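Local coordinates for protein putative adhesin (Bacteroides fragilis NCTC 9343, PDB 3PET) that is of unproven function but probably acts as a surface lipoprotein adhesin, built largely as a right-handed beta-helix, at residues 128-133 with 147-152; 168-173 with 186-191; 182-187 with 200-205. All coordinates share one frame; numbering follows the deposited sequence. Where two conformers were deposited one is given.

Overall arrangement
All three contacts join neighbouring coils of the right-handed beta-helix, each with a buried and an exposed side. Buried are C129, L132, A148 and A151 in contact 1, V171, A173, I189 and A191 in contact 2, and C183, A185 and Y201 in contact 3. Contacts 1 and 2 lie in the same sheet, where strands 147-155 and 171-175 are neighbours, and touch through Q149 and N169. Contact 3, toward the C-terminal end, shares T186 and E187 with contact 2. Bridging waters occur in all three, but the outer chemistry differs. Contact 1 has paired glutamines and threonines, contact 2 an amide-carboxylate stack and acidic neighbours. Contact 3 has lysines, and ends in a glycine-serine-proline loop.

Contact 1: residues 128-133 with 147-152; sequences TCQKLN and TAQIAA
Residues 128-133 and 147-152 are matching corners of two successive coils of the right-handed beta-helix, paired in parallel from T128 beside T147 to N133 beside A152. Beyond the corner, the axes of strands 131-133 and 150-152 come within 4.7 Å and differ by 6° in direction. Before the corner, C129 N bonds to T147 O at 3.2 Å. At the corner, Q130 O accepts from I150 N, nearly in line with its carbonyl, and weakly from Q149 N. Past it, L132 N bonds to I150 O and A152 N bonds to L132 O at 2.8 Å.

Outside the corner, Q130 and Q149 lie side by side and point the same way. Both chains bend at chi2, and their amide planes are 24° apart. Q130 OE1 sits 3.4 Å from Q149 CG. The OE1 of Q149 itself bonds to N169 ND2 in the next coil. N133 OD1 rests 3.5 Å from A152 CB, while its ND2 bonds to D113. One water links T128 OG1 and T147 OG1. A second water links T147 OG1 to C129 O, to which it donates.

The inner side is apolar. C129 SG stands between its backbone N and carbonyl carbon (chi1 69°) and touches A148 CB at 3.6 Å. L132 CD2 meets A151 CB at 4.3 Å. Strand 111-116 of the preceding coil receives L132 through L112 and I114. From strand 161-168, L166 packs on both L132 and A151.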
loop_
_atom_site.group_PDB
_atom_site.type_symbol
_atom_site.label_atom_id
_atom_site.label_comp_id
_atom_site.label_asym_id
_atom_site.label_seq_id
_atom_site.Cartn_x
_atom_site.Cartn_y
_atom_site.Cartn_z
ATOM N N THR A 128 -12.218 1.744 23.708
ATOM C CA THR A 128 -12.649 0.714 24.654
ATOM C C THR A 128 -13.690 -0.102 23.903
ATOM O O THR A 128 -14.742 0.435 23.573
ATOM C CB THR A 128 -13.182 1.289 25.990
ATOM O OG1 THR A 128 -12.233 2.192 26.556
ATOM C CG2 THR A 128 -13.524 0.203 26.991
ATOM N N CYS A 129 -13.390 -1.365 23.570
ATOM C CA CYS A 129 -14.362 -2.163 22.830
ATOM C C CYS A 129 -14.300 -3.616 23.251
ATOM O O CYS A 129 -13.368 -4.009 23.953
ATOM C CB CYS A 129 -14.140 -2.012 21.322
ATOM S SG CYS A 129 -12.610 -2.782 20.708
ATOM N N GLN A 130 -15.281 -4.425 22.793
ATOM C CA GLN A 130 -15.272 -5.860 23.043
ATOM C C GLN A 130 -14.574 -6.521 21.882
ATOM O O GLN A 130 -13.599 -7.235 22.080
ATOM C CB GLN A 130 -16.697 -6.415 23.251
ATOM C CG GLN A 130 -17.450 -5.787 24.442
ATOM C CD GLN A 130 -16.662 -5.797 25.737
ATOM O OE1 GLN A 130 -16.270 -6.857 26.240
ATOM N NE2 GLN A 130 -16.381 -4.612 26.286
ATOM N N LYS A 131 -15.067 -6.267 20.660
ATOM C CA LYS A 131 -14.503 -6.850 19.453
ATOM C C LYS A 131 -14.060 -5.758 18.492
ATOM O O LYS A 131 -14.814 -4.817 18.219
ATOM C CB LYS A 131 -15.502 -7.800 18.770
ATOM C CG LYS A 131 -15.910 -8.998 19.624
ATOM C CD LYS A 131 -16.984 -9.829 18.948
ATOM C CE LYS A 131 -17.448 -10.960 19.830
ATOM N NZ LYS A 131 -18.553 -11.732 19.203
ATOM N N LEU A 132 -12.832 -5.883 17.992
ATOM C CA LEU A 132 -12.262 -4.967 17.016
ATOM C C LEU A 132 -11.887 -5.759 15.789
ATOM O O LEU A 132 -11.223 -6.802 15.894
ATOM C CB LEU A 132 -11.039 -4.206 17.560
ATOM C CG LEU A 132 -10.226 -3.399 16.526
ATOM C CD1 LEU A 132 -11.008 -2.184 15.988
ATOM C CD2 LEU A 132 -8.900 -2.998 17.089
ATOM N N ASN A 133 -12.314 -5.276 14.634
ATOM C CA ASN A 133 -11.997 -5.869 13.346
ATOM C C ASN A 133 -11.404 -4.802 12.455
ATOM O O ASN A 133 -12.065 -3.803 12.200
ATOM C CB ASN A 133 -13.233 -6.520 12.691
ATOM C CG ASN A 133 -12.873 -7.270 11.431
ATOM O OD1 ASN A 133 -12.090 -8.203 11.451
ATOM N ND2 ASN A 133 -13.383 -6.848 10.290
ATOM N N THR A 147 -8.115 -0.593 24.545
ATOM C CA THR A 147 -8.298 -1.994 24.941
ATOM C C THR A 147 -9.359 -2.666 24.071
ATOM O O THR A 147 -10.292 -2.021 23.592
ATOM C CB THR A 147 -8.675 -2.138 26.458
ATOM O OG1 THR A 147 -9.987 -1.611 26.694
ATOM C CG2 THR A 147 -7.659 -1.501 27.412
ATOM N N ALA A 148 -9.234 -3.974 23.917
ATOM C CA ALA A 148 -10.197 -4.814 23.204
ATOM C C ALA A 148 -10.189 -6.202 23.828
ATOM O O ALA A 148 -9.156 -6.632 24.347
ATOM C CB ALA A 148 -9.850 -4.893 21.726
ATOM N N GLN A 149 -11.330 -6.896 23.820
ATOM C CA GLN A 149 -11.316 -8.269 24.313
ATOM C C GLN A 149 -10.720 -9.123 23.199
ATOM O O GLN A 149 -9.853 -9.946 23.440
ATOM C CB GLN A 149 -12.721 -8.739 24.737
ATOM C CG GLN A 149 -13.182 -8.180 26.087
ATOM C CD GLN A 149 -12.380 -8.696 27.276
ATOM O OE1 GLN A 149 -11.801 -9.791 27.265
ATOM N NE2 GLN A 149 -12.329 -7.909 28.337
ATOM N N ILE A 150 -11.147 -8.853 21.957
ATOM C CA ILE A 150 -10.678 -9.518 20.739
ATOM C C ILE A 150 -10.281 -8.450 19.729
ATOM O O ILE A 150 -11.045 -7.502 19.524
ATOM C CB ILE A 150 -11.753 -10.489 20.131
ATOM C CG1 ILE A 150 -12.216 -11.536 21.167
ATOM C CG2 ILE A 150 -11.192 -11.206 18.850
ATOM C CD1 ILE A 150 -13.624 -12.118 20.937
ATOM N N ALA A 151 -9.117 -8.624 19.069
ATOM C CA ALA A 151 -8.669 -7.722 17.992
ATOM C C ALA A 151 -8.220 -8.540 16.790
ATOM O O ALA A 151 -7.251 -9.310 16.876
ATOM C CB ALA A 151 -7.543 -6.807 18.471
ATOM N N ALA A 152 -8.966 -8.420 15.693
ATOM C CA ALA A 152 -8.660 -9.061 14.424
ATOM C C ALA A 152 -8.013 -7.989 13.560
ATOM O O ALA A 152 -8.631 -6.950 13.302
ATOM C CB ALA A 152 -9.933 -9.636 13.781
HETATM O O HOH W 1 -10.180 0.982 27.921
HETATM O O HOH W 2 -12.163 -3.512 26.325
#

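Contact 2: residues 168-173 with 186-191; sequences ANAVEA and TESIDA
N169 stacks on E187 at the corner where residues 168-173 pair in parallel with 186-191. N169 CB lies 3.7 Å from E187 OE1. The next atom, CG, is 3.9 Å from E187 CD, and there the amide and carboxylate planes are stacked, 16° apart. At the tip, N169 OD1 comes 2.7 Å from T186 OG1, while ND2 is taken by its hydrogen bond to Q149. In both N169 and E187, CG is anti to the carbonyl carbon (chi1 -79° and -67°). The two side chains lie side by side and point the same way. A tetraethylene glycol, probably from the crystallisation liquor, lies about 3 Å from the N169 side chain.

Six backbone bonds join the two segments. T186 N bonds to A168 O. N169 O accepts two bonds, one from E187 N at 2.8 Å, on a lone pair in the carbonyl plane, and one from S188 N. V171 N to S188 O, D190 N to V171 O and A173 N to D190 O then continue the parallel pairing.

On the inner face, V171 CG1 meets I189 CD1 at 3.9 Å. On the outer face, S188 is modelled in two conformers. In one of them its OG lies 3.4 Å from A170 CB, and a water joins that OG to V171 O. The acidic E172 and D190 are also neighbours there.

Strand 147-155 flanks this pair on one side and strand 207-212 on the other. From the face before the corner, C183 and A185 of strand 181-185 pack on V171, and Y201 of strand 199-202 packs on I189.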
loop_
_atom_site.group_PDB
_atom_site.type_symbol
_atom_site.label_atom_id
_atom_site.label_comp_id
_atom_site.label_asym_id
_atom_site.label_seq_id
_atom_site.Cartn_x
_atom_site.Cartn_y
_atom_site.Cartn_z
ATOM N N ALA A 168 -5.115 -6.182 23.940
ATOM C CA ALA A 168 -6.199 -7.121 23.639
ATOM C C ALA A 168 -5.967 -8.457 24.337
ATOM O O ALA A 168 -4.813 -8.843 24.523
ATOM C CB ALA A 168 -6.309 -7.335 22.137
ATOM N N ASN A 169 -7.042 -9.172 24.704
ATOM C CA ASN A 169 -6.856 -10.497 25.300
ATOM C C ASN A 169 -6.535 -11.512 24.219
ATOM O O ASN A 169 -5.600 -12.275 24.375
ATOM C CB ASN A 169 -8.069 -10.922 26.132
ATOM C CG ASN A 169 -8.067 -10.261 27.484
ATOM O OD1 ASN A 169 -7.022 -10.085 28.120
ATOM N ND2 ASN A 169 -9.228 -9.883 27.949
ATOM N N ALA A 170 -7.278 -11.489 23.112
ATOM C CA ALA A 170 -7.084 -12.391 21.977
ATOM C C ALA A 170 -6.804 -11.583 20.726
ATOM O O ALA A 170 -7.507 -10.608 20.437
ATOM C CB ALA A 170 -8.313 -13.267 21.782
ATOM N N VAL A 171 -5.757 -11.958 20.003
ATOM C CA VAL A 171 -5.396 -11.262 18.767
ATOM C C VAL A 171 -5.393 -12.260 17.623
ATOM O O VAL A 171 -4.872 -13.369 17.769
ATOM C CB VAL A 171 -4.023 -10.510 18.886
ATOM C CG1 VAL A 171 -3.514 -10.013 17.534
ATOM C CG2 VAL A 171 -4.108 -9.356 19.876
ATOM N N GLU A 172 -5.956 -11.847 16.471
ATOM C CA GLU A 172 -5.888 -12.596 15.207
ATOM C C GLU A 172 -5.240 -11.659 14.215
ATOM O O GLU A 172 -5.842 -10.657 13.847
ATOM C CB GLU A 172 -7.259 -13.087 14.741
ATOM C CG GLU A 172 -7.857 -14.141 15.671
ATOM C CD GLU A 172 -9.353 -14.065 15.925
ATOM O OE1 GLU A 172 -10.079 -13.451 15.108
ATOM O OE2 GLU A 172 -9.800 -14.635 16.948
ATOM N N ALA A 173 -3.973 -11.903 13.872
ATOM C CA ALA A 173 -3.251 -11.001 12.977
ATOM C C ALA A 173 -2.781 -11.686 11.713
ATOM O O ALA A 173 -2.207 -12.773 11.778
ATOM C CB ALA A 173 -2.056 -10.391 13.703
ATOM N N THR A 186 -2.549 -10.460 25.399
ATOM C CA THR A 186 -2.261 -10.913 26.765
ATOM C C THR A 186 -2.560 -12.401 26.952
ATOM O O THR A 186 -1.885 -13.027 27.745
ATOM C CB THR A 186 -2.996 -10.071 27.824
ATOM O OG1 THR A 186 -4.373 -10.430 27.834
ATOM C CG2 THR A 186 -2.835 -8.565 27.612
ATOM N N GLU A 187 -3.583 -12.963 26.267
ATOM C CA GLU A 187 -3.946 -14.367 26.479
ATOM C C GLU A 187 -3.672 -15.286 25.264
ATOM O O GLU A 187 -3.232 -16.420 25.461
ATOM C CB GLU A 187 -5.431 -14.486 26.863
ATOM C CG GLU A 187 -5.762 -13.877 28.222
ATOM C CD GLU A 187 -7.222 -13.894 28.648
ATOM O OE1 GLU A 187 -8.104 -14.169 27.800
ATOM O OE2 GLU A 187 -7.487 -13.594 29.835
ATOM N N SER A 188 -3.985 -14.831 24.040
ATOM C CA SER A 188 -3.762 -15.672 22.863
ATOM C C SER A 188 -3.435 -14.852 21.628
ATOM O O SER A 188 -3.876 -13.702 21.498
ATOM C CB SER A 188 -4.971 -16.563 22.580
ATOM O OG SER A 188 -6.095 -15.815 22.155
ATOM N N ILE A 189 -2.654 -15.457 20.712
ATOM C CA ILE A 189 -2.314 -14.800 19.457
ATOM C C ILE A 189 -2.266 -15.828 18.333
ATOM O O ILE A 189 -1.587 -16.848 18.428
ATOM C CB ILE A 189 -1.036 -13.898 19.457
ATOM C CG1 ILE A 189 -0.893 -13.183 18.064
ATOM C CG2 ILE A 189 0.253 -14.689 19.840
ATOM C CD1 ILE A 189 -0.128 -11.979 18.014
ATOM N N ASP A 190 -3.023 -15.550 17.279
ATOM C CA ASP A 190 -2.993 -16.297 16.033
ATOM C C ASP A 190 -2.370 -15.325 15.040
ATOM O O ASP A 190 -2.949 -14.266 14.782
ATOM C CB ASP A 190 -4.403 -16.768 15.634
ATOM C CG ASP A 190 -4.416 -17.892 14.615
ATOM O OD1 ASP A 190 -3.652 -17.808 13.623
ATOM O OD2 ASP A 190 -5.211 -18.836 14.787
ATOM N N ALA A 191 -1.131 -15.597 14.591
ATOM C CA ALA A 191 -0.422 -14.668 13.705
ATOM C C ALA A 191 0.041 -15.366 12.441
ATOM O O ALA A 191 0.587 -16.478 12.519
ATOM C CB ALA A 191 0.776 -14.040 14.435
HETATM O O HOH W 3 -5.955 -15.529 19.238
HETATM O O HOH W 4 -4.011 -15.129 11.464
#

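Contact 3: residues 182-187 with 200-205; sequences TCNATE and KYKGSP
C183 and Y201 meet on the inner face where strand 182-185 pairs in parallel with strand 200-202. C183 SG lies 3.7 Å from Y201 CB. Y201 CG sits between its own backbone N and carbonyl carbon (chi1 64°), and the ring leads away from C183. Its OH has a weak hydrogen bond to K208.

The outer face carries T182, N184 and the two lysines. K200 bends at chi3 (-76°), which leaves its CE 3.8 Å from T182 OG1. Its NZ makes a long, weak ion pair with D180. K202 is extended instead. Its CB lies 3.8 Å from N184 CG, and the two side chains cross obliquely. N184 ND2 bonds to G164 O, which K202 NZ also reaches, weakly.

Three backbone bonds join the strands: C183 N to K200 O at 2.8 Å, K202 N to C183 O and A185 N to K202 O. After K202 the pairing stops. G203 adopts a phi of 102°, and its CA lies 3.6 Å from A185 O. A CB there would collide with that oxygen, and at these backbone angles it would also jam against the carbonyl O of K202. P205 CD then packs on A185 O at 3.5 Å. A water bridges T186 O and S204 N.

This coil-on-coil parallel stacking belongs to a beta-helix, here right-handed, close to the C-terminal end of the chain.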
loop_
_atom_site.group_PDB
_atom_site.type_symbol
_atom_site.label_atom_id
_atom_site.label_comp_id
_atom_site.label_asym_id
_atom_site.label_seq_id
_atom_site.Cartn_x
_atom_site.Cartn_y
_atom_site.Cartn_z
ATOM N N THR A 182 2.129 -4.379 14.486
ATOM C CA THR A 182 2.605 -4.361 15.867
ATOM C C THR A 182 1.354 -4.496 16.694
ATOM O O THR A 182 0.377 -3.816 16.413
ATOM C CB THR A 182 3.466 -3.130 16.193
ATOM O OG1 THR A 182 4.550 -3.078 15.261
ATOM C CG2 THR A 182 4.031 -3.179 17.633
ATOM N N CYS A 183 1.319 -5.458 17.624
ATOM C CA CYS A 183 0.099 -5.696 18.395
ATOM C C CYS A 183 0.447 -6.126 19.815
ATOM O O CYS A 183 1.616 -6.102 20.207
ATOM C CB CYS A 183 -0.808 -6.704 17.690
ATOM S SG CYS A 183 -0.026 -8.309 17.390
ATOM N N ASN A 184 -0.583 -6.411 20.616
ATOM C CA ASN A 184 -0.437 -6.683 22.028
ATOM C C ASN A 184 -1.495 -7.701 22.454
ATOM O O ASN A 184 -2.684 -7.395 22.496
ATOM C CB ASN A 184 -0.569 -5.348 22.770
ATOM C CG ASN A 184 -0.228 -5.337 24.226
ATOM O OD1 ASN A 184 -0.287 -6.341 24.926
ATOM N ND2 ASN A 184 0.112 -4.162 24.716
ATOM N N ALA A 185 -1.044 -8.925 22.748
ATOM C CA ALA A 185 -1.906 -10.051 23.087
ATOM C C ALA A 185 -1.588 -10.562 24.472
ATOM O O ALA A 185 -0.470 -11.027 24.711
ATOM C CB ALA A 185 -1.702 -11.163 22.062
ATOM N N THR A 186 -2.549 -10.460 25.399
ATOM C CA THR A 186 -2.261 -10.913 26.765
ATOM C C THR A 186 -2.560 -12.401 26.952
ATOM O O THR A 186 -1.885 -13.027 27.745
ATOM C CB THR A 186 -2.996 -10.071 27.824
ATOM O OG1 THR A 186 -4.373 -10.430 27.834
ATOM C CG2 THR A 186 -2.835 -8.565 27.612
ATOM N N GLU A 187 -3.583 -12.963 26.267
ATOM C CA GLU A 187 -3.946 -14.367 26.479
ATOM C C GLU A 187 -3.672 -15.286 25.264
ATOM O O GLU A 187 -3.232 -16.420 25.461
ATOM C CB GLU A 187 -5.431 -14.486 26.863
ATOM C CG GLU A 187 -5.762 -13.877 28.222
ATOM C CD GLU A 187 -7.222 -13.894 28.648
ATOM O OE1 GLU A 187 -8.104 -14.169 27.800
ATOM O OE2 GLU A 187 -7.487 -13.594 29.835
ATOM N N LYS A 200 4.857 -8.200 15.087
ATOM C CA LYS A 200 5.505 -8.037 16.382
ATOM C C LYS A 200 4.431 -7.963 17.451
ATOM O O LYS A 200 3.504 -7.179 17.313
ATOM C CB LYS A 200 6.400 -6.782 16.408
ATOM C CG LYS A 200 7.722 -6.945 15.647
ATOM C CD LYS A 200 8.357 -5.605 15.290
ATOM C CE LYS A 200 7.671 -4.899 14.132
ATOM N NZ LYS A 200 8.355 -3.628 13.772
ATOM N N TYR A 201 4.523 -8.795 18.486
ATOM C CA TYR A 201 3.491 -8.736 19.516
ATOM C C TYR A 201 4.087 -8.602 20.911
ATOM O O TYR A 201 5.044 -9.309 21.265
ATOM C CB TYR A 201 2.566 -9.975 19.445
ATOM C CG TYR A 201 3.256 -11.299 19.726
ATOM C CD1 TYR A 201 3.883 -12.009 18.708
ATOM C CD2 TYR A 201 3.228 -11.868 20.997
ATOM C CE1 TYR A 201 4.522 -13.225 18.965
ATOM C CE2 TYR A 201 3.844 -13.092 21.259
ATOM C CZ TYR A 201 4.487 -13.765 20.243
ATOM O OH TYR A 201 5.126 -14.949 20.522
ATOM N N LYS A 202 3.494 -7.716 21.707
ATOM C CA LYS A 202 3.803 -7.556 23.116
ATOM C C LYS A 202 2.959 -8.573 23.876
ATOM O O LYS A 202 1.967 -9.086 23.321
ATOM C CB LYS A 202 3.455 -6.118 23.596
ATOM C CG LYS A 202 4.317 -4.997 23.013
ATOM C CD LYS A 202 3.909 -3.673 23.641
ATOM C CE LYS A 202 4.514 -2.472 22.966
ATOM N NZ LYS A 202 3.944 -1.195 23.493
ATOM N N GLY A 203 3.347 -8.851 25.117
ATOM C CA GLY A 203 2.627 -9.739 26.026
ATOM C C GLY A 203 3.219 -11.123 26.167
ATOM O O GLY A 203 4.188 -11.467 25.491
ATOM N N SER A 204 2.620 -11.935 27.046
ATOM C CA SER A 204 3.025 -13.328 27.271
ATOM C C SER A 204 1.802 -14.232 27.081
ATOM O O SER A 204 1.294 -14.798 28.050
ATOM C CB SER A 204 3.655 -13.505 28.652
ATOM O OG SER A 204 4.784 -12.662 28.781
ATOM N N PRO A 205 1.265 -14.329 25.842
ATOM C CA PRO A 205 0.060 -15.135 25.643
ATOM C C PRO A 205 0.290 -16.613 25.943
ATOM O O PRO A 205 1.350 -17.175 25.648
ATOM C CB PRO A 205 -0.295 -14.884 24.160
ATOM C CG PRO A 205 1.004 -14.502 23.523
ATOM C CD PRO A 205 1.703 -13.704 24.568
HETATM O O HOH W 5 0.458 -11.429 28.920
#